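Local coordinates for phosphoglycerol transferase GacH (Streptococcus pyogenes MGAS5005, PDB 6DGM), which probably transfers sn-glycerol-1-phosphate onto the rhamnose polysaccharide of the group A carbohydrate, this chain being the C-terminal, manganese-binding and probably catalytic part of a membrane protein, at residues L44-L49 against V203-N208; G78-D83 against Y289-F294; G87-M92 against G269-G274. All blocks are in the same frame, centred on the assembly; numbering follows the deposited sequence.

Contact 1 of 3, residues L44-L49 against V203-N208; sequences LLSESL and VITMQN. With MN (manganese (II) ion), chain C; 1GP (sn-glycerol-1-phosphate), chain D.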
loop_
_atom_site.group_PDB
_atom_site.type_symbol
_atom_site.label_atom_id
_atom_site.label_comp_id
_atom_site.label_asym_id
_atom_site.label_seq_id
_atom_site.Cartn_x
_atom_site.Cartn_y
_atom_site.Cartn_z
ATOM N N LEU A 44 -3.530 4.936 -1.580
ATOM C CA LEU A 44 -4.164 4.809 -2.896
ATOM C C LEU A 44 -3.593 3.555 -3.544
ATOM O O LEU A 44 -2.496 3.579 -4.108
ATOM C CB LEU A 44 -3.861 6.046 -3.721
ATOM C CG LEU A 44 -4.770 6.386 -4.906
ATOM C CD1 LEU A 44 -4.874 5.208 -5.854
ATOM C CD2 LEU A 44 -6.139 6.804 -4.448
ATOM N N LEU A 45 -4.319 2.449 -3.416
ATOM C CA LEU A 45 -3.988 1.197 -4.088
ATOM C C LEU A 45 -4.517 1.318 -5.508
ATOM O O LEU A 45 -5.729 1.360 -5.720
ATOM C CB LEU A 45 -4.612 0.032 -3.333
ATOM C CG LEU A 45 -4.248 -1.388 -3.792
ATOM C CD1 LEU A 45 -4.716 -2.443 -2.788
ATOM C CD2 LEU A 45 -4.805 -1.699 -5.200
ATOM N N SER A 46 -3.607 1.398 -6.468
ATOM C CA SER A 46 -3.932 1.576 -7.880
ATOM C C SER A 46 -3.898 0.185 -8.517
ATOM O O SER A 46 -2.826 -0.363 -8.800
ATOM C CB SER A 46 -2.933 2.531 -8.522
ATOM O OG SER A 46 -3.273 2.796 -9.877
ATOM N N GLU A 47 -5.078 -0.397 -8.696
ATOM C CA GLU A 47 -5.221 -1.785 -9.102
ATOM C C GLU A 47 -4.390 -2.103 -10.329
ATOM O O GLU A 47 -4.525 -1.469 -11.372
ATOM C CB GLU A 47 -6.703 -2.030 -9.386
ATOM C CG GLU A 47 -7.044 -3.423 -9.945
ATOM C CD GLU A 47 -6.538 -4.539 -9.058
ATOM O OE1 GLU A 47 -5.685 -5.311 -9.533
ATOM O OE2 GLU A 47 -6.986 -4.642 -7.903
ATOM N N SER A 48 -3.542 -3.104 -10.190
ATOM C CA SER A 48 -2.761 -3.677 -11.278
ATOM C C SER A 48 -1.799 -2.697 -11.933
ATOM O O SER A 48 -1.331 -2.961 -13.042
ATOM C CB SER A 48 -3.680 -4.307 -12.336
ATOM O OG SER A 48 -4.333 -5.449 -11.826
ATOM N N LEU A 49 -1.443 -1.591 -11.288
ATOM C CA LEU A 49 -0.574 -0.610 -11.926
ATOM C C LEU A 49 0.907 -0.979 -11.818
ATOM O O LEU A 49 1.469 -1.080 -10.724
ATOM C CB LEU A 49 -0.820 0.786 -11.353
ATOM C CG LEU A 49 0.020 1.856 -12.064
ATOM C CD1 LEU A 49 -0.802 3.100 -12.298
ATOM C CD2 LEU A 49 1.292 2.183 -11.293
ATOM N N VAL A 203 -8.093 3.772 -0.169
ATOM C CA VAL A 203 -8.734 3.736 -1.477
ATOM C C VAL A 203 -8.205 2.543 -2.257
ATOM O O VAL A 203 -6.996 2.286 -2.280
ATOM C CB VAL A 203 -8.455 5.045 -2.233
ATOM C CG1 VAL A 203 -9.135 5.038 -3.577
ATOM C CG2 VAL A 203 -8.912 6.257 -1.415
ATOM N N ILE A 204 -9.118 1.828 -2.913
ATOM C CA ILE A 204 -8.778 0.684 -3.747
ATOM C C ILE A 204 -9.473 0.878 -5.092
ATOM O O ILE A 204 -10.705 0.783 -5.179
ATOM C CB ILE A 204 -9.218 -0.636 -3.107
ATOM C CG1 ILE A 204 -8.643 -0.819 -1.694
ATOM C CG2 ILE A 204 -8.791 -1.827 -3.972
ATOM C CD1 ILE A 204 -9.594 -0.341 -0.588
ATOM N N THR A 205 -8.696 1.134 -6.134
ATOM C CA THR A 205 -9.307 1.421 -7.425
ATOM C C THR A 205 -9.791 0.136 -8.089
ATOM O O THR A 205 -9.549 -0.980 -7.609
ATOM C CB THR A 205 -8.367 2.176 -8.362
ATOM O OG1 THR A 205 -7.308 1.308 -8.788
ATOM C CG2 THR A 205 -7.801 3.420 -7.690
ATOM N N MET A 206 -10.476 0.308 -9.228
ATOM C CA MET A 206 -10.917 -0.820 -10.033
ATOM C C MET A 206 -10.655 -0.680 -11.526
ATOM O O MET A 206 -10.721 -1.695 -12.226
ATOM C CB MET A 206 -12.420 -1.063 -9.835
ATOM C CG MET A 206 -12.771 -2.006 -8.720
ATOM S SD MET A 206 -12.109 -3.672 -9.001
ATOM C CE MET A 206 -13.468 -4.513 -9.791
ATOM N N GLN A 207 -10.370 0.522 -12.031
ATOM C CA GLN A 207 -10.342 0.732 -13.477
ATOM C C GLN A 207 -9.495 -0.311 -14.207
ATOM O O GLN A 207 -9.924 -0.855 -15.236
ATOM C CB GLN A 207 -9.826 2.123 -13.802
ATOM C CG GLN A 207 -9.813 2.423 -15.287
ATOM C CD GLN A 207 -9.106 3.709 -15.574
ATOM O OE1 GLN A 207 -9.622 4.778 -15.275
ATOM N NE2 GLN A 207 -7.886 3.617 -16.106
ATOM N N ASN A 208 -8.273 -0.569 -13.727
ATOM C CA ASN A 208 -7.304 -1.374 -14.465
ATOM C C ASN A 208 -7.311 -2.839 -14.050
ATOM O O ASN A 208 -6.381 -3.583 -14.380
ATOM C CB ASN A 208 -5.930 -0.727 -14.366
ATOM C CG ASN A 208 -5.941 0.649 -14.989
ATOM O OD1 ASN A 208 -6.725 0.883 -15.901
ATOM N ND2 ASN A 208 -5.153 1.582 -14.463
HETATM MN MN MN C . -5.456 -6.308 -7.544
HETATM C C3 1GP D . -12.207 -6.421 -6.175
HETATM O O3 1GP D . -10.211 -5.628 -5.018
HETATM C C2 1GP D . -10.839 -6.773 -5.631
HETATM O O2 1GP D . -13.157 -6.148 -5.148
HETATM C C1 1GP D . -9.945 -7.327 -6.730
HETATM O O1P 1GP D . -8.781 -7.940 -6.166
HETATM O O2P 1GP D . -6.907 -7.957 -8.054
HETATM O O3P 1GP D . -7.099 -9.749 -6.136
HETATM O O4P 1GP D . -8.802 -9.669 -8.025
HETATM P P 1GP D . -7.834 -8.829 -7.137
HETATM O O HOH W 1 -4.461 1.212 -11.671
HETATM O O HOH W 2 -9.288 -3.793 -6.911
#

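Contact 2 of 3, residues G78-D83 against Y289-F294; sequences GLMQSD and YLTDYF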
loop_
_atom_site.group_PDB
_atom_site.type_symbol
_atom_site.label_atom_id
_atom_site.label_comp_id
_atom_site.label_asym_id
_atom_site.label_seq_id
_atom_site.Cartn_x
_atom_site.Cartn_y
_atom_site.Cartn_z
ATOM N N GLY A 78 9.835 4.500 -5.659
ATOM C CA GLY A 78 10.641 3.390 -6.103
ATOM C C GLY A 78 9.796 2.220 -6.546
ATOM O O GLY A 78 8.731 2.395 -7.147
ATOM N N LEU A 79 10.271 1.023 -6.227
ATOM C CA LEU A 79 9.574 -0.210 -6.525
ATOM C C LEU A 79 9.088 -0.847 -5.229
ATOM O O LEU A 79 9.758 -0.774 -4.194
ATOM C CB LEU A 79 10.501 -1.192 -7.243
ATOM C CG LEU A 79 11.146 -0.649 -8.515
ATOM C CD1 LEU A 79 12.082 -1.680 -9.118
ATOM C CD2 LEU A 79 10.091 -0.256 -9.521
ATOM N N MET A 80 7.918 -1.466 -5.310
ATOM C CA MET A 80 7.342 -2.234 -4.221
ATOM C C MET A 80 7.350 -3.707 -4.601
ATOM O O MET A 80 6.889 -4.076 -5.690
ATOM C CB MET A 80 5.893 -1.810 -3.986
ATOM C CG MET A 80 5.278 -2.413 -2.742
ATOM S SD MET A 80 3.488 -2.467 -2.829
ATOM C CE MET A 80 3.242 -3.892 -3.898
ATOM N N GLN A 81 7.833 -4.544 -3.699
ATOM C CA GLN A 81 7.729 -5.980 -3.907
ATOM C C GLN A 81 6.306 -6.424 -3.564
ATOM O O GLN A 81 5.805 -6.147 -2.465
ATOM C CB GLN A 81 8.733 -6.742 -3.058
ATOM C CG GLN A 81 8.701 -8.213 -3.360
ATOM C CD GLN A 81 9.859 -8.953 -2.775
ATOM O OE1 GLN A 81 10.990 -8.820 -3.235
ATOM N NE2 GLN A 81 9.590 -9.735 -1.736
ATOM N N SER A 82 5.655 -7.092 -4.500
ATOM C CA SER A 82 4.326 -7.637 -4.282
ATOM C C SER A 82 4.446 -9.115 -3.939
ATOM O O SER A 82 5.367 -9.803 -4.386
ATOM C CB SER A 82 3.484 -7.496 -5.554
ATOM O OG SER A 82 2.203 -8.073 -5.401
ATOM N N ASP A 83 3.477 -9.610 -3.176
ATOM C CA ASP A 83 3.443 -11.008 -2.792
ATOM C C ASP A 83 2.769 -11.909 -3.810
ATOM O O ASP A 83 2.835 -13.134 -3.639
ATOM C CB ASP A 83 2.725 -11.156 -1.449
ATOM C CG ASP A 83 3.468 -10.464 -0.344
ATOM O OD1 ASP A 83 4.524 -10.987 0.056
ATOM O OD2 ASP A 83 3.044 -9.369 0.077
ATOM N N TYR A 289 7.129 -9.361 -9.887
ATOM C CA TYR A 289 6.569 -9.003 -8.589
ATOM C C TYR A 289 6.970 -7.607 -8.131
ATOM O O TYR A 289 6.883 -7.313 -6.932
ATOM C CB TYR A 289 6.969 -10.045 -7.534
ATOM C CG TYR A 289 6.479 -11.422 -7.900
ATOM C CD1 TYR A 289 5.191 -11.818 -7.585
ATOM C CD2 TYR A 289 7.286 -12.317 -8.608
ATOM C CE1 TYR A 289 4.722 -13.074 -7.920
ATOM C CE2 TYR A 289 6.816 -13.581 -8.965
ATOM C CZ TYR A 289 5.532 -13.949 -8.618
ATOM O OH TYR A 289 5.056 -15.188 -8.970
ATOM N N LEU A 290 7.367 -6.723 -9.046
ATOM C CA LEU A 290 7.819 -5.384 -8.684
ATOM C C LEU A 290 6.926 -4.335 -9.339
ATOM O O LEU A 290 6.986 -4.127 -10.558
ATOM C CB LEU A 290 9.283 -5.178 -9.077
ATOM C CG LEU A 290 10.286 -6.018 -8.285
ATOM C CD1 LEU A 290 11.668 -5.915 -8.883
ATOM C CD2 LEU A 290 10.295 -5.581 -6.815
ATOM N N THR A 291 6.141 -3.639 -8.516
ATOM C CA THR A 291 5.281 -2.556 -8.971
ATOM C C THR A 291 5.895 -1.207 -8.593
ATOM O O THR A 291 6.915 -1.125 -7.906
ATOM C CB THR A 291 3.899 -2.678 -8.329
ATOM O OG1 THR A 291 4.021 -2.421 -6.916
ATOM C CG2 THR A 291 3.301 -4.059 -8.533
ATOM N N ASP A 292 5.234 -0.133 -9.036
ATOM C CA ASP A 292 5.656 1.237 -8.735
ATOM C C ASP A 292 4.973 1.776 -7.491
ATOM O O ASP A 292 3.811 1.471 -7.226
ATOM C CB ASP A 292 5.300 2.136 -9.922
ATOM C CG ASP A 292 5.978 1.693 -11.194
ATOM O OD1 ASP A 292 5.411 0.814 -11.899
ATOM O OD2 ASP A 292 7.098 2.199 -11.472
ATOM N N TYR A 293 5.703 2.585 -6.726
ATOM C CA TYR A 293 5.095 3.330 -5.635
ATOM C C TYR A 293 5.700 4.729 -5.560
ATOM O O TYR A 293 6.827 4.977 -5.996
ATOM C CB TYR A 293 5.251 2.633 -4.264
ATOM C CG TYR A 293 6.565 2.957 -3.566
ATOM C CD1 TYR A 293 6.661 4.049 -2.710
ATOM C CD2 TYR A 293 7.716 2.195 -3.785
ATOM C CE1 TYR A 293 7.850 4.374 -2.103
ATOM C CE2 TYR A 293 8.916 2.518 -3.176
ATOM C CZ TYR A 293 8.974 3.604 -2.329
ATOM O OH TYR A 293 10.146 3.955 -1.702
ATOM N N PHE A 294 4.931 5.642 -4.978
ATOM C CA PHE A 294 5.459 6.934 -4.565
ATOM C C PHE A 294 4.742 7.401 -3.305
ATOM O O PHE A 294 3.625 6.972 -2.999
ATOM C CB PHE A 294 5.429 7.995 -5.682
ATOM C CG PHE A 294 4.051 8.418 -6.141
ATOM C CD1 PHE A 294 3.282 9.269 -5.379
ATOM C CD2 PHE A 294 3.561 8.012 -7.378
ATOM C CE1 PHE A 294 2.036 9.682 -5.800
ATOM C CE2 PHE A 294 2.316 8.436 -7.819
ATOM C CZ PHE A 294 1.555 9.278 -7.032
#

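Contact 3 of 3, residues G87-M92 against G269-G274; sequences GGTANM and GDHLPG. With MN (manganese (II) ion), chain C; 1GP (sn-glycerol-1-phosphate), chain D.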
loop_
_atom_site.group_PDB
_atom_site.type_symbol
_atom_site.label_atom_id
_atom_site.label_comp_id
_atom_site.label_asym_id
_atom_site.label_seq_id
_atom_site.Cartn_x
_atom_site.Cartn_y
_atom_site.Cartn_z
ATOM N N GLY A 87 -3.325 -10.734 -8.987
ATOM C CA GLY A 87 -4.332 -10.772 -7.948
ATOM C C GLY A 87 -3.637 -10.669 -6.608
ATOM O O GLY A 87 -2.414 -10.609 -6.534
ATOM N N GLY A 88 -4.441 -10.632 -5.552
ATOM C CA GLY A 88 -3.927 -10.503 -4.203
ATOM C C GLY A 88 -4.111 -9.141 -3.572
ATOM O O GLY A 88 -3.541 -8.890 -2.507
ATOM N N THR A 89 -4.905 -8.267 -4.192
ATOM C CA THR A 89 -5.127 -6.903 -3.745
ATOM C C THR A 89 -5.255 -6.760 -2.240
ATOM O O THR A 89 -4.516 -5.988 -1.606
ATOM C CB THR A 89 -6.431 -6.456 -4.432
ATOM O OG1 THR A 89 -6.382 -6.867 -5.800
ATOM C CG2 THR A 89 -6.635 -4.962 -4.317
ATOM N N ALA A 90 -6.211 -7.477 -1.657
ATOM C CA ALA A 90 -6.517 -7.288 -0.245
ATOM C C ALA A 90 -5.361 -7.677 0.668
ATOM O O ALA A 90 -5.277 -7.163 1.798
ATOM C CB ALA A 90 -7.780 -8.083 0.096
ATOM N N ASN A 91 -4.453 -8.549 0.203
ATOM C CA ASN A 91 -3.303 -8.908 1.028
ATOM C C ASN A 91 -2.295 -7.774 1.071
ATOM O O ASN A 91 -1.716 -7.500 2.126
ATOM C CB ASN A 91 -2.670 -10.196 0.523
ATOM C CG ASN A 91 -3.554 -11.387 0.756
ATOM O OD1 ASN A 91 -4.326 -11.407 1.712
ATOM N ND2 ASN A 91 -3.472 -12.374 -0.122
ATOM N N MET A 92 -2.068 -7.095 -0.054
ATOM C CA MET A 92 -1.219 -5.904 -0.016
ATOM C C MET A 92 -1.879 -4.813 0.817
ATOM O O MET A 92 -1.224 -4.146 1.633
ATOM C CB MET A 92 -0.917 -5.427 -1.435
ATOM C CG MET A 92 0.401 -5.995 -2.005
ATOM S SD MET A 92 0.552 -7.786 -2.011
ATOM C CE MET A 92 -0.608 -8.223 -3.302
ATOM N N GLY A 269 0.960 0.335 -7.062
ATOM C CA GLY A 269 0.278 -0.783 -7.681
ATOM C C GLY A 269 0.377 -2.007 -6.788
ATOM O O GLY A 269 1.418 -2.298 -6.187
ATOM N N ASP A 270 -0.731 -2.754 -6.699
ATOM C CA ASP A 270 -0.757 -3.907 -5.800
ATOM C C ASP A 270 0.026 -5.101 -6.340
ATOM O O ASP A 270 0.618 -5.855 -5.561
ATOM C CB ASP A 270 -2.186 -4.288 -5.409
ATOM C CG ASP A 270 -3.119 -4.534 -6.604
ATOM O OD1 ASP A 270 -2.806 -4.141 -7.750
ATOM O OD2 ASP A 270 -4.185 -5.156 -6.393
ATOM N N HIS A 271 -0.014 -5.329 -7.655
ATOM C CA HIS A 271 0.643 -6.445 -8.322
ATOM C C HIS A 271 0.594 -6.128 -9.814
ATOM O O HIS A 271 -0.152 -5.240 -10.249
ATOM C CB HIS A 271 -0.091 -7.781 -8.063
ATOM C CG HIS A 271 -1.566 -7.684 -8.301
ATOM N ND1 HIS A 271 -2.113 -7.648 -9.569
ATOM C CD2 HIS A 271 -2.601 -7.545 -7.441
ATOM C CE1 HIS A 271 -3.424 -7.502 -9.473
ATOM N NE2 HIS A 271 -3.744 -7.437 -8.194
ATOM N N LEU A 272 1.405 -6.845 -10.586
ATOM C CA LEU A 272 1.340 -6.725 -12.035
ATOM C C LEU A 272 0.002 -7.261 -12.537
ATOM O O LEU A 272 -0.595 -8.143 -11.911
ATOM C CB LEU A 272 2.465 -7.531 -12.686
ATOM C CG LEU A 272 3.766 -6.776 -12.948
ATOM C CD1 LEU A 272 4.532 -6.473 -11.669
ATOM C CD2 LEU A 272 4.642 -7.521 -13.923
ATOM N N PRO A 273 -0.476 -6.766 -13.679
ATOM C CA PRO A 273 -1.628 -7.402 -14.329
ATOM C C PRO A 273 -1.272 -8.811 -14.771
ATOM O O PRO A 273 -0.147 -9.081 -15.200
ATOM C CB PRO A 273 -1.878 -6.506 -15.538
ATOM C CG PRO A 273 -0.509 -5.984 -15.882
ATOM C CD PRO A 273 0.136 -5.728 -14.536
ATOM N N GLY A 274 -2.257 -9.714 -14.697
ATOM C CA GLY A 274 -2.022 -11.100 -15.041
ATOM C C GLY A 274 -2.200 -11.325 -16.528
ATOM O O GLY A 274 -3.115 -12.043 -16.962
HETATM MN MN MN C . -5.456 -6.308 -7.544
HETATM C C3 1GP D . -12.207 -6.421 -6.175
HETATM O O3 1GP D . -10.211 -5.628 -5.018
HETATM C C2 1GP D . -10.839 -6.773 -5.631
HETATM O O2 1GP D . -13.157 -6.148 -5.148
HETATM C C1 1GP D . -9.945 -7.327 -6.730
HETATM O O1P 1GP D . -8.781 -7.940 -6.166
HETATM O O2P 1GP D . -6.907 -7.957 -8.054
HETATM O O3P 1GP D . -7.099 -9.749 -6.136
HETATM O O4P 1GP D . -8.802 -9.669 -8.025
HETATM P P 1GP D . -7.834 -8.829 -7.137
#

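Contact 1 of 3, residues L44-L49 against V203-N208
Leu44 pairs with Val203, and Leu45 with Ile204, where two neighbouring strands of the main sheet run parallel. Leu45 N donates to Val203 O at 2.9 Å. One step further Thr205 N donates to Leu45 O at 3.0 Å. On one face of the sheet, Leu44 CD2 packs against Val203 CG1 at 3.6 Å, and Leu44 CD1 meets Thr205 CG2. Ile189 of helix 182-192 packs on both Leu44 and Val203. On the other face Leu45 CD2 and Ile204 CG2 touch more loosely.

Past the paired residues, a side chain takes over the backbone's task. Thr205 OG1 accepts from Glu47 N at 2.8 Å, with an N-H...O angle of 162°. The Glu47 side chain starts here. Glu47 CB rests on Thr205 OG1 at 3.4 Å and also faces Thr205 O. CG lies anti to the backbone N (chi1 175°) and passes near the carbonyl carbon of Asn208. A bend at chi2 (55°) then sets CD beside the manganese. Glu47 OE1 binds the manganese at 2.2 Å and Glu47 OE2 at 2.3 Å. Ser48 OG donates to OE1 on the lone pair anti to the other oxygen. OE2 accepts from a water that also donates to Thr205 O and bonds to O3 of the glycerol phosphate. Metal, hydroxyl and water together fix the rotation of the carboxylate.

A second water joins Ser46 OG, Glu47 O and Asn208 ND2, and this amide nitrogen also bonds Thr245. Ser46 to Leu49 form a type II turn. A metal-binding acidic residue just past the C-terminal end of a central parallel strand is characteristic of the alkaline phosphatase superfamily, to which the sulfatase and lipoteichoic acid synthase families belong.

Contact 2 of 3, residues G78-D83 against Y289-F294
Tyr289 meets Ser82 at the end of an antiparallel strand pair. Tyr289 O accepts from Ser82 N at 2.7 Å, an almost straight bond (N-H...O 175°). Tyr289 CB touches Ser82 O at 3.5 Å. The Ser82 hydroxyl bonds to Asp270 O.

Leu290 faces Gln81 as a non-hydrogen-bonded pair. Its CD2 lies against Gln81 CA at 3.9 Å, and its CD1 approaches Leu79 CD1. Leu290 CA also makes a CA-H...O contact with Met80 O.

Thr291 and Met80 form a hydrogen-bonded pair. Met80 N donates to Thr291 O at 2.8 Å, and Thr291 N donates back to Met80 O. Their side chains lie side by side and point the same way. A bend at chi3 (78°) brings Met80 CE to 3.4 Å from Thr291 OG1, which bonds to Gly269 O.

Asp292 points away from Leu79 and makes salt bridges with Lys72 and Arg54.

Tyr293 pairs with Gly78 through two backbone bonds. Its CG sits between the backbone N and the carbonyl carbon (chi1 86°), and the ring spreads over the glycine backbone. Gly78 N lies 3.3 Å above the ring plane, toward the rim. Leu79 O and Met80 N lie at the ring edge.

This is strongly twisted antiparallel pairing at one side of the mixed sheet of an alkaline phosphatase-type fold, with strand 308-310 beyond.

Contact 3 of 3, residues G87-M92 against G269-G274
Thr89, Asp270 and His271 meet at the manganese site, where the start of helix 89-98 faces the loop after strand 263-269. Asp270 OD2 binds the metal at 2.1 Å. Thr89 OG1 and His271 NE2 bind it too. Glu47, with both carboxylate oxygens, and O2P of the glycerol phosphate complete six ligand atoms. Ser48 N holds the other oxygen of Asp270, OD1.

The His271 ring is fixed on several sides. His271 ND1 donates to Leu272 O at 2.8 Å, nearly straight at 170°, and that oxygen lies in the plane of the ring. Gly87 lies over one face, its CA 3.7 Å from the ring centroid in a CH-pi contact. Asp270 OD1 lies over the opposite face, toward the rim.

A threonine at a helix start beside the metal is consistent with the nucleophile position of lipoteichoic acid synthases and related sulfatase-family enzymes. Gly88 is the N-cap. Gly88 N donates to O3P of the ligand at 2.9 Å, and Thr89 N donates to the same oxygen at 3.3 Å. The helix N-terminus would therefore help to stabilise the negative phosphate.

One turn into the helix, Met92 bends at chi2 and chi3, and its CE reaches Asp270 O at 3.5 Å.

How the contacts relate
From the N terminus the chain passes 44-49, then 78-83, then 87-92. It returns through 203-208, which closes contact 1. Next come 269-274, closing contact 3, and 289-294, closing contact 2. Contact 3 is therefore nested inside contact 2, and contact 1 crosses both. Contacts 1 and 2 belong to the same mixed sheet, with strand 263-269 between strands 40-46 and 290-297. Contact 3 joins the loop after that middle strand to helix 89-98, which follows strand 77-81. Contacts 1 and 3 share the manganese and the glycerol phosphate. Contact 2 borders this site where strand 263-269 ends.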